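Local atomic coordinates of PKS (Streptomyces sp. CNQ431, PDB entry 5YDA), a protein that is the acyltransferase domain of the splenocin polyketide synthase SpnD, which is broadly selective and probably loads acyl extender units for the assembly line. Residues L32-S37 / G68-D73; L228-G233 / L291-A296; T330-T335 / I359-E364. All blocks are in the same frame, centred on the assembly; numbering follows the deposited sequence.

Interaction 1: residues L32-S37 / G68-D73; sequences LVLPVS and GALRAD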
loop_
_atom_site.group_PDB
_atom_site.type_symbol
_atom_site.label_atom_id
_atom_site.label_comp_id
_atom_site.label_asym_id
_atom_site.label_seq_id
_atom_site.Cartn_x
_atom_site.Cartn_y
_atom_site.Cartn_z
ATOM N N LEU A 32 11.255 11.445 16.601
ATOM C CA LEU A 32 12.354 11.698 15.682
ATOM C C LEU A 32 13.002 10.378 15.290
ATOM O O LEU A 32 12.926 9.381 16.016
ATOM C CB LEU A 32 13.409 12.624 16.304
ATOM C CG LEU A 32 12.963 14.064 16.556
ATOM C CD1 LEU A 32 14.024 14.798 17.363
ATOM C CD2 LEU A 32 12.685 14.780 15.223
ATOM N N VAL A 33 13.659 10.396 14.130
ATOM C CA VAL A 33 14.411 9.258 13.620
ATOM C C VAL A 33 15.889 9.517 13.874
ATOM O O VAL A 33 16.395 10.595 13.545
ATOM C CB VAL A 33 14.139 9.052 12.121
ATOM C CG1 VAL A 33 14.878 7.830 11.598
ATOM C CG2 VAL A 33 12.641 8.949 11.868
ATOM N N LEU A 34 16.580 8.535 14.462
ATOM C CA LEU A 34 18.019 8.623 14.694
ATOM C C LEU A 34 18.757 7.701 13.732
ATOM O O LEU A 34 18.609 6.471 13.829
ATOM C CB LEU A 34 18.360 8.254 16.138
ATOM C CG LEU A 34 17.613 9.007 17.241
ATOM C CD1 LEU A 34 18.133 8.601 18.598
ATOM C CD2 LEU A 34 17.733 10.510 17.055
ATOM N N PRO A 35 19.564 8.225 12.809
ATOM C CA PRO A 35 20.319 7.360 11.890
ATOM C C PRO A 35 21.657 6.923 12.461
ATOM O O PRO A 35 22.342 7.672 13.164
ATOM C CB PRO A 35 20.538 8.271 10.678
ATOM C CG PRO A 35 20.686 9.644 11.291
ATOM C CD PRO A 35 19.748 9.657 12.499
ATOM N N VAL A 36 22.033 5.687 12.138
ATOM C CA VAL A 36 23.308 5.096 12.533
ATOM C C VAL A 36 23.874 4.377 11.320
ATOM O O VAL A 36 23.176 3.569 10.696
ATOM C CB VAL A 36 23.158 4.101 13.701
ATOM C CG1 VAL A 36 24.523 3.634 14.180
ATOM C CG2 VAL A 36 22.348 4.699 14.842
ATOM N N SER A 37 25.132 4.655 10.986
ATOM C CA SER A 37 25.783 3.980 9.873
ATOM C C SER A 37 27.219 3.629 10.228
ATOM O O SER A 37 27.937 4.434 10.825
ATOM C CB SER A 37 25.764 4.836 8.601
ATOM O OG SER A 37 26.446 6.055 8.789
ATOM N N GLY A 68 20.094 15.958 15.056
ATOM C CA GLY A 68 20.839 16.774 14.110
ATOM C C GLY A 68 22.302 16.384 14.035
ATOM O O GLY A 68 22.885 16.309 12.948
ATOM N N ALA A 69 22.911 16.111 15.189
ATOM C CA ALA A 69 24.319 15.735 15.215
ATOM C C ALA A 69 24.551 14.429 14.472
ATOM O O ALA A 69 25.573 14.264 13.793
ATOM C CB ALA A 69 24.804 15.626 16.663
ATOM N N LEU A 70 23.617 13.480 14.601
ATOM C CA LEU A 70 23.711 12.222 13.872
ATOM C C LEU A 70 23.569 12.425 12.368
ATOM O O LEU A 70 24.049 11.588 11.596
ATOM C CB LEU A 70 22.639 11.254 14.371
ATOM C CG LEU A 70 23.003 10.009 15.188
ATOM C CD1 LEU A 70 24.453 9.971 15.596
ATOM C CD2 LEU A 70 22.108 9.898 16.396
ATOM N N ARG A 71 22.921 13.515 11.943
ATOM C CA ARG A 71 22.755 13.868 10.536
ATOM C C ARG A 71 23.929 14.674 9.992
ATOM O O ARG A 71 24.504 14.310 8.963
ATOM C CB ARG A 71 21.465 14.661 10.338
ATOM C CG ARG A 71 20.207 13.842 10.426
ATOM C CD ARG A 71 19.038 14.744 10.720
ATOM N NE ARG A 71 17.757 14.061 10.586
ATOM C CZ ARG A 71 17.295 13.144 11.435
ATOM N NH1 ARG A 71 18.013 12.782 12.493
ATOM N NH2 ARG A 71 16.105 12.588 11.229
ATOM N N ALA A 72 24.321 15.748 10.688
ATOM C CA ALA A 72 25.316 16.673 10.151
ATOM C C ALA A 72 26.752 16.236 10.439
ATOM O O ALA A 72 27.637 16.456 9.606
ATOM C CB ALA A 72 25.072 18.079 10.704
ATOM N N ASP A 73 27.005 15.591 11.586
ATOM C CA ASP A 73 28.363 15.366 12.087
ATOM C C ASP A 73 28.940 13.990 11.754
ATOM O O ASP A 73 30.018 13.651 12.258
ATOM C CB ASP A 73 28.421 15.558 13.611
ATOM C CG ASP A 73 27.932 16.923 14.057
ATOM O OD1 ASP A 73 27.745 17.813 13.202
ATOM O OD2 ASP A 73 27.741 17.105 15.278
#
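R71 reaches from helix 63-72 to strand 32-38 and binds the carbonyl oxygen of V33 with both terminal nitrogens. R71 NH1, 2.9 Å from V33 O, lies nearly in line with the C=O bond, beyond the oxygen. R71 NH2 is the bent partner, 3.1 Å from V33 O, tilted from the carbonyl plane and at a C=O...N angle of 137°. V33 O lies in the guanidinium plane, so this end-on fork of two bonds defines how the flat group is turned. Arginine suits the place because its chain, extended from CG to NE, spans the distance and still has N-H groups to spare: NH1 also bonds A67 O, and NH2 bonds P428 O near the C terminus.

The apolar contacts lie further along the strand. P35 has no N-H to offer, and its ring instead packs against the helix, P35 CD resting 3.8 Å from L70 CB. L34 CB touches L70 CD2 at 4.1 Å.

Two contacts involve polar atoms: P35 CD meets R71 NH1, and L70 CG approaches P35 O tightly, although unusual torsions (chi1 -110°) make the placing of this leucine uncertain.

The axes of the short segments pass 7.6 Å apart at 41°. Pairing of 32-38 with antiparallel strand 79-85 completes a small alpha/beta unit of two strands and packed helices, consistent with the linker region that precedes the acyltransferase in modular polyketide synthases.

Interaction 2: residues L228-G233 / L291-A296; sequences LIASSG and LRMPAA
A water-bridged junction joins the C-terminal end of helix 215-231 to the loop after strand 288-290, beside the four-stranded antiparallel sheet of the acyltransferase domain. That sheet belongs to the smaller, ferredoxin-like subdomain familiar from this enzyme family. I229 and A295 touch directly here, with I229 CG2 4.0 Å from A295 CB. An I229 chi1 of -77° sets CG1 anti to the carbonyl carbon and thereby CG2 anti to the backbone N, facing A295. The second apolar contact is made by M293, whose thioether chain bends at chi2 (66°) and so brings its terminal CE to 3.7 Å from A230 CB. A flexible methionine suits a position from which a small methyl must be met at some distance, and alanine at 230 keeps the helix surface low enough to receive it.

G233 is the first residue to leave helical angles, with a positive phi of 73°, a conformation that glycine adopts easily. Its carbonyl oxygen is directed at the loop: A295 CA makes a CH...O contact with G233 O at 3.4 Å, and A296 CB lies nearby. On the loop side, P294 is the centre of an inverse gamma turn, in which A295 N bonds back to M293 O. Beyond the two segments, A295 O receives a bond from T236 OG1 on strand 235-239, which ties the loop to an inner strand of the four-stranded sheet.

Two waters bridge the polar groups of the junction. One donates to A230 O and P294 O. The other donates to I229 O and G233 O and accepts from A296 N, at 2.8 Å from that nitrogen.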
loop_
_atom_site.group_PDB
_atom_site.type_symbol
_atom_site.label_atom_id
_atom_site.label_comp_id
_atom_site.label_asym_id
_atom_site.label_seq_id
_atom_site.Cartn_x
_atom_site.Cartn_y
_atom_site.Cartn_z
ATOM N N LEU A 228 -21.391 0.002 -8.838
ATOM C CA LEU A 228 -21.739 -0.907 -9.930
ATOM C C LEU A 228 -21.263 -2.334 -9.647
ATOM O O LEU A 228 -21.967 -3.302 -9.954
ATOM C CB LEU A 228 -21.166 -0.399 -11.252
ATOM C CG LEU A 228 -21.844 0.875 -11.798
ATOM C CD1 LEU A 228 -21.083 1.432 -12.989
ATOM C CD2 LEU A 228 -23.309 0.608 -12.181
ATOM N N ILE A 229 -20.078 -2.491 -9.059
ATOM C CA ILE A 229 -19.639 -3.830 -8.685
ATOM C C ILE A 229 -20.551 -4.399 -7.602
ATOM O O ILE A 229 -21.046 -5.524 -7.721
ATOM C CB ILE A 229 -18.162 -3.813 -8.248
ATOM C CG1 ILE A 229 -17.254 -3.717 -9.479
ATOM C CG2 ILE A 229 -17.831 -5.063 -7.448
ATOM C CD1 ILE A 229 -15.829 -3.279 -9.184
ATOM N N ALA A 230 -20.822 -3.616 -6.550
ATOM C CA ALA A 230 -21.633 -4.126 -5.445
ATOM C C ALA A 230 -23.042 -4.488 -5.903
ATOM O O ALA A 230 -23.606 -5.491 -5.457
ATOM C CB ALA A 230 -21.693 -3.112 -4.301
ATOM N N SER A 231 -23.618 -3.708 -6.815
ATOM C CA SER A 231 -24.982 -4.006 -7.231
ATOM C C SER A 231 -25.049 -5.234 -8.128
ATOM O O SER A 231 -26.130 -5.795 -8.299
ATOM C CB SER A 231 -25.614 -2.799 -7.939
ATOM O OG SER A 231 -25.080 -2.629 -9.259
ATOM N N SER A 232 -23.929 -5.670 -8.702
ATOM C CA SER A 232 -23.961 -6.847 -9.567
ATOM C C SER A 232 -24.060 -8.175 -8.811
ATOM O O SER A 232 -24.281 -9.212 -9.449
ATOM C CB SER A 232 -22.728 -6.870 -10.462
ATOM O OG SER A 232 -22.719 -5.719 -11.290
ATOM N N GLY A 233 -23.901 -8.181 -7.485
ATOM C CA GLY A 233 -24.053 -9.427 -6.745
ATOM C C GLY A 233 -22.893 -10.404 -6.936
ATOM O O GLY A 233 -21.757 -10.032 -7.260
ATOM N N LEU A 291 -14.284 -14.394 0.545
ATOM C CA LEU A 291 -14.115 -12.967 0.808
ATOM C C LEU A 291 -15.434 -12.408 1.337
ATOM O O LEU A 291 -16.513 -12.788 0.879
ATOM C CB LEU A 291 -13.656 -12.230 -0.463
ATOM C CG LEU A 291 -12.346 -12.738 -1.119
ATOM C CD1 LEU A 291 -11.645 -11.664 -1.961
ATOM C CD2 LEU A 291 -11.366 -13.304 -0.094
ATOM N N ARG A 292 -15.356 -11.550 2.354
ATOM C CA ARG A 292 -16.585 -11.140 3.031
ATOM C C ARG A 292 -17.425 -10.196 2.193
ATOM O O ARG A 292 -18.636 -10.134 2.398
ATOM C CB ARG A 292 -16.318 -10.464 4.387
ATOM C CG ARG A 292 -15.411 -11.208 5.386
ATOM C CD ARG A 292 -13.992 -11.331 4.887
ATOM N NE ARG A 292 -13.476 -10.038 4.459
ATOM C CZ ARG A 292 -12.563 -9.842 3.506
ATOM N NH1 ARG A 292 -12.004 -10.811 2.822
ATOM N NH2 ARG A 292 -12.196 -8.609 3.222
ATOM N N MET A 293 -16.831 -9.480 1.255
ATOM C CA MET A 293 -17.630 -8.640 0.370
ATOM C C MET A 293 -18.463 -9.500 -0.574
ATOM O O MET A 293 -17.886 -10.190 -1.428
ATOM C CB MET A 293 -16.726 -7.703 -0.430
ATOM C CG MET A 293 -17.481 -6.827 -1.406
ATOM S SD MET A 293 -18.548 -5.642 -0.542
ATOM C CE MET A 293 -19.444 -4.954 -1.941
ATOM N N PRO A 294 -19.800 -9.494 -0.471
ATOM C CA PRO A 294 -20.618 -10.287 -1.401
ATOM C C PRO A 294 -20.649 -9.661 -2.784
ATOM O O PRO A 294 -21.659 -9.101 -3.220
ATOM C CB PRO A 294 -22.006 -10.272 -0.748
ATOM C CG PRO A 294 -22.057 -8.938 -0.062
ATOM C CD PRO A 294 -20.631 -8.677 0.437
ATOM N N ALA A 295 -19.568 -9.777 -3.515
ATOM C CA ALA A 295 -19.466 -9.259 -4.851
ATOM C C ALA A 295 -18.569 -10.133 -5.675
ATOM O O ALA A 295 -17.864 -10.917 -5.169
ATOM C CB ALA A 295 -18.934 -7.858 -4.817
ATOM N N ALA A 296 -18.600 -9.939 -6.968
ATOM C CA ALA A 296 -17.814 -10.693 -7.895
ATOM C C ALA A 296 -17.045 -9.861 -8.906
ATOM O O ALA A 296 -17.227 -9.983 -10.092
ATOM C CB ALA A 296 -18.693 -11.691 -8.599
HETATM O O HOH W 1 -20.307 -8.206 -8.449
HETATM O O HOH W 2 -22.659 -6.744 -2.865
#

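Interaction 3: residues T330-T335 / I359-E364; sequences TGDWAT and IAALWE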
loop_
_atom_site.group_PDB
_atom_site.type_symbol
_atom_site.label_atom_id
_atom_site.label_comp_id
_atom_site.label_asym_id
_atom_site.label_seq_id
_atom_site.Cartn_x
_atom_site.Cartn_y
_atom_site.Cartn_z
ATOM N N THR A 330 -2.316 -6.959 -18.082
ATOM C CA THR A 330 -1.276 -7.749 -18.721
ATOM C C THR A 330 -0.246 -8.279 -17.747
ATOM O O THR A 330 0.612 -9.072 -18.157
ATOM C CB THR A 330 -0.531 -6.909 -19.759
ATOM O OG1 THR A 330 0.080 -5.813 -19.083
ATOM C CG2 THR A 330 -1.468 -6.375 -20.838
ATOM N N GLY A 331 -0.292 -7.846 -16.485
ATOM C CA GLY A 331 0.795 -8.130 -15.572
ATOM C C GLY A 331 2.107 -7.557 -16.041
ATOM O O GLY A 331 3.167 -8.121 -15.742
ATOM N N ASP A 332 2.064 -6.439 -16.761
ATOM C CA ASP A 332 3.235 -5.841 -17.386
ATOM C C ASP A 332 3.097 -4.324 -17.329
ATOM O O ASP A 332 2.043 -3.786 -16.970
ATOM C CB ASP A 332 3.366 -6.321 -18.840
ATOM C CG ASP A 332 4.800 -6.275 -19.365
ATOM O OD1 ASP A 332 5.726 -5.807 -18.652
ATOM O OD2 ASP A 332 4.989 -6.724 -20.518
ATOM N N TRP A 333 4.169 -3.628 -17.690
ATOM C CA TRP A 333 4.139 -2.167 -17.751
ATOM C C TRP A 333 3.022 -1.665 -18.660
ATOM O O TRP A 333 2.819 -2.177 -19.765
ATOM C CB TRP A 333 5.492 -1.646 -18.232
ATOM C CG TRP A 333 6.593 -2.064 -17.315
ATOM C CD1 TRP A 333 7.463 -3.107 -17.491
ATOM C CD2 TRP A 333 6.918 -1.477 -16.045
ATOM N NE1 TRP A 333 8.320 -3.191 -16.412
ATOM C CE2 TRP A 333 8.005 -2.206 -15.511
ATOM C CE3 TRP A 333 6.394 -0.411 -15.306
ATOM C CZ2 TRP A 333 8.580 -1.894 -14.276
ATOM C CZ3 TRP A 333 6.976 -0.094 -14.079
ATOM C CH2 TRP A 333 8.052 -0.835 -13.578
ATOM N N ALA A 334 2.267 -0.689 -18.172
ATOM C CA ALA A 334 1.189 -0.132 -18.978
ATOM C C ALA A 334 1.770 0.760 -20.065
ATOM O O ALA A 334 2.654 1.584 -19.802
ATOM C CB ALA A 334 0.216 0.667 -18.111
ATOM N N THR A 335 1.281 0.583 -21.289
ATOM C CA THR A 335 1.676 1.460 -22.382
ATOM C C THR A 335 0.877 2.762 -22.329
ATOM O O THR A 335 -0.213 2.832 -21.738
ATOM C CB THR A 335 1.456 0.782 -23.740
ATOM O OG1 THR A 335 0.055 0.559 -23.938
ATOM C CG2 THR A 335 2.180 -0.559 -23.814
ATOM N N ILE A 359 4.077 -8.140 -10.269
ATOM C CA ILE A 359 5.173 -8.017 -9.307
ATOM C C ILE A 359 6.491 -8.480 -9.928
ATOM O O ILE A 359 7.542 -7.855 -9.736
ATOM C CB ILE A 359 4.846 -8.804 -8.023
ATOM C CG1 ILE A 359 3.976 -7.971 -7.105
ATOM C CG2 ILE A 359 6.098 -9.113 -7.277
ATOM C CD1 ILE A 359 4.725 -6.792 -6.516
ATOM N N ALA A 360 6.457 -9.572 -10.696
ATOM C CA ALA A 360 7.687 -10.061 -11.320
ATOM C C ALA A 360 8.214 -9.087 -12.376
ATOM O O ALA A 360 9.427 -8.870 -12.475
ATOM C CB ALA A 360 7.449 -11.442 -11.930
ATOM N N ALA A 361 7.325 -8.491 -13.172
ATOM C CA ALA A 361 7.780 -7.501 -14.148
ATOM C C ALA A 361 8.371 -6.281 -13.456
ATOM O O ALA A 361 9.403 -5.751 -13.886
ATOM C CB ALA A 361 6.630 -7.077 -15.054
ATOM N N LEU A 362 7.717 -5.814 -12.390
ATOM C CA LEU A 362 8.235 -4.687 -11.627
ATOM C C LEU A 362 9.630 -4.985 -11.109
ATOM O O LEU A 362 10.541 -4.161 -11.231
ATOM C CB LEU A 362 7.291 -4.395 -10.468
ATOM C CG LEU A 362 7.451 -3.130 -9.658
ATOM C CD1 LEU A 362 6.551 -2.087 -10.296
ATOM C CD2 LEU A 362 7.022 -3.389 -8.231
ATOM N N TRP A 363 9.815 -6.183 -10.558
ATOM C CA TRP A 363 11.078 -6.545 -9.934
ATOM C C TRP A 363 12.182 -6.706 -10.966
ATOM O O TRP A 363 13.338 -6.355 -10.713
ATOM C CB TRP A 363 10.897 -7.842 -9.149
ATOM C CG TRP A 363 12.167 -8.324 -8.545
ATOM C CD1 TRP A 363 12.970 -9.343 -8.992
ATOM C CD2 TRP A 363 12.799 -7.792 -7.382
ATOM N NE1 TRP A 363 14.057 -9.477 -8.166
ATOM C CE2 TRP A 363 13.976 -8.538 -7.170
ATOM C CE3 TRP A 363 12.486 -6.753 -6.504
ATOM C CZ2 TRP A 363 14.835 -8.278 -6.111
ATOM C CZ3 TRP A 363 13.330 -6.500 -5.459
ATOM C CH2 TRP A 363 14.494 -7.254 -5.267
ATOM N N GLU A 364 11.845 -7.254 -12.129
ATOM C CA GLU A 364 12.872 -7.612 -13.092
ATOM C C GLU A 364 13.494 -6.378 -13.732
ATOM O O GLU A 364 14.675 -6.398 -14.085
ATOM C CB GLU A 364 12.278 -8.545 -14.143
ATOM C CG GLU A 364 13.303 -9.435 -14.803
ATOM C CD GLU A 364 13.675 -8.950 -16.187
ATOM O OE1 GLU A 364 12.745 -8.651 -16.969
ATOM O OE2 GLU A 364 14.891 -8.863 -16.491
HETATM O O HOH W 3 9.931 -5.880 -16.743
#
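W333 extends its indole to helix 355-366, and L362 receives it: W333 CH2 is 3.8 Å from L362 CD1, the two side chains crossing at about a right angle. The benzo end of the indole comes up obliquely to the helix backbone, W333 CZ2 being 3.9 Å from L362 CA. A chi1 of -60° sets W333 CG opposite its own carbonyl carbon, and the indole is long enough to reach the helix.

A361 CB, pointing toward the loop, packs against oxygens: G331 O at 3.7 Å and D332 OD1 at 3.9 Å. Such a small side chain lets the backbone of 330-335 approach closely, the CA atoms of D332 and A361 being 5.8 Å apart.

Polar links between the segments run through water. One water in the plane of the indole accepts from W333 NE1 at 3.2 Å and donates to A361 O at 2.9 Å, so the ring N-H is satisfied without a direct bond to the helix. Within the loop, W333 N makes a weak bond to D332 OD1, and G331 has the positive phi that glycine readily takes.

R365, further along the helix, makes a cation-pi contact with W333. The indole also meets V326 of strand 325-327 and A195 of strand 195-198, both of which L362 touches too. The contact thus packs helix 355-366 on the six-stranded mixed sheet beside its outermost strand 332-333 and the neighbouring strands 325-327 and 195-198, while I359 and W363 face helix 378-387.

From the N terminus the three contacts follow one another in series, none nesting in or crossing another. Interaction 1 closes a mainly helical loop of 30 residues and ties strand 32-38 to helix 63-72 in the linker region. The chain then enters the acyltransferase domain, where interaction 2 closes 57 residues, rich in strand, and joins a helix end to the loop leaving the four-stranded sheet. Interaction 3 closes 23 largely helical residues and ties helix 355-366 to strand 332-333, the outermost strand of the six-stranded sheet. Interactions 1 and 2 lie on opposite sides of the chain's centre, their centres 49 Å apart; interactions 2 and 3 are closer, with centres 27 Å apart, yet do not touch.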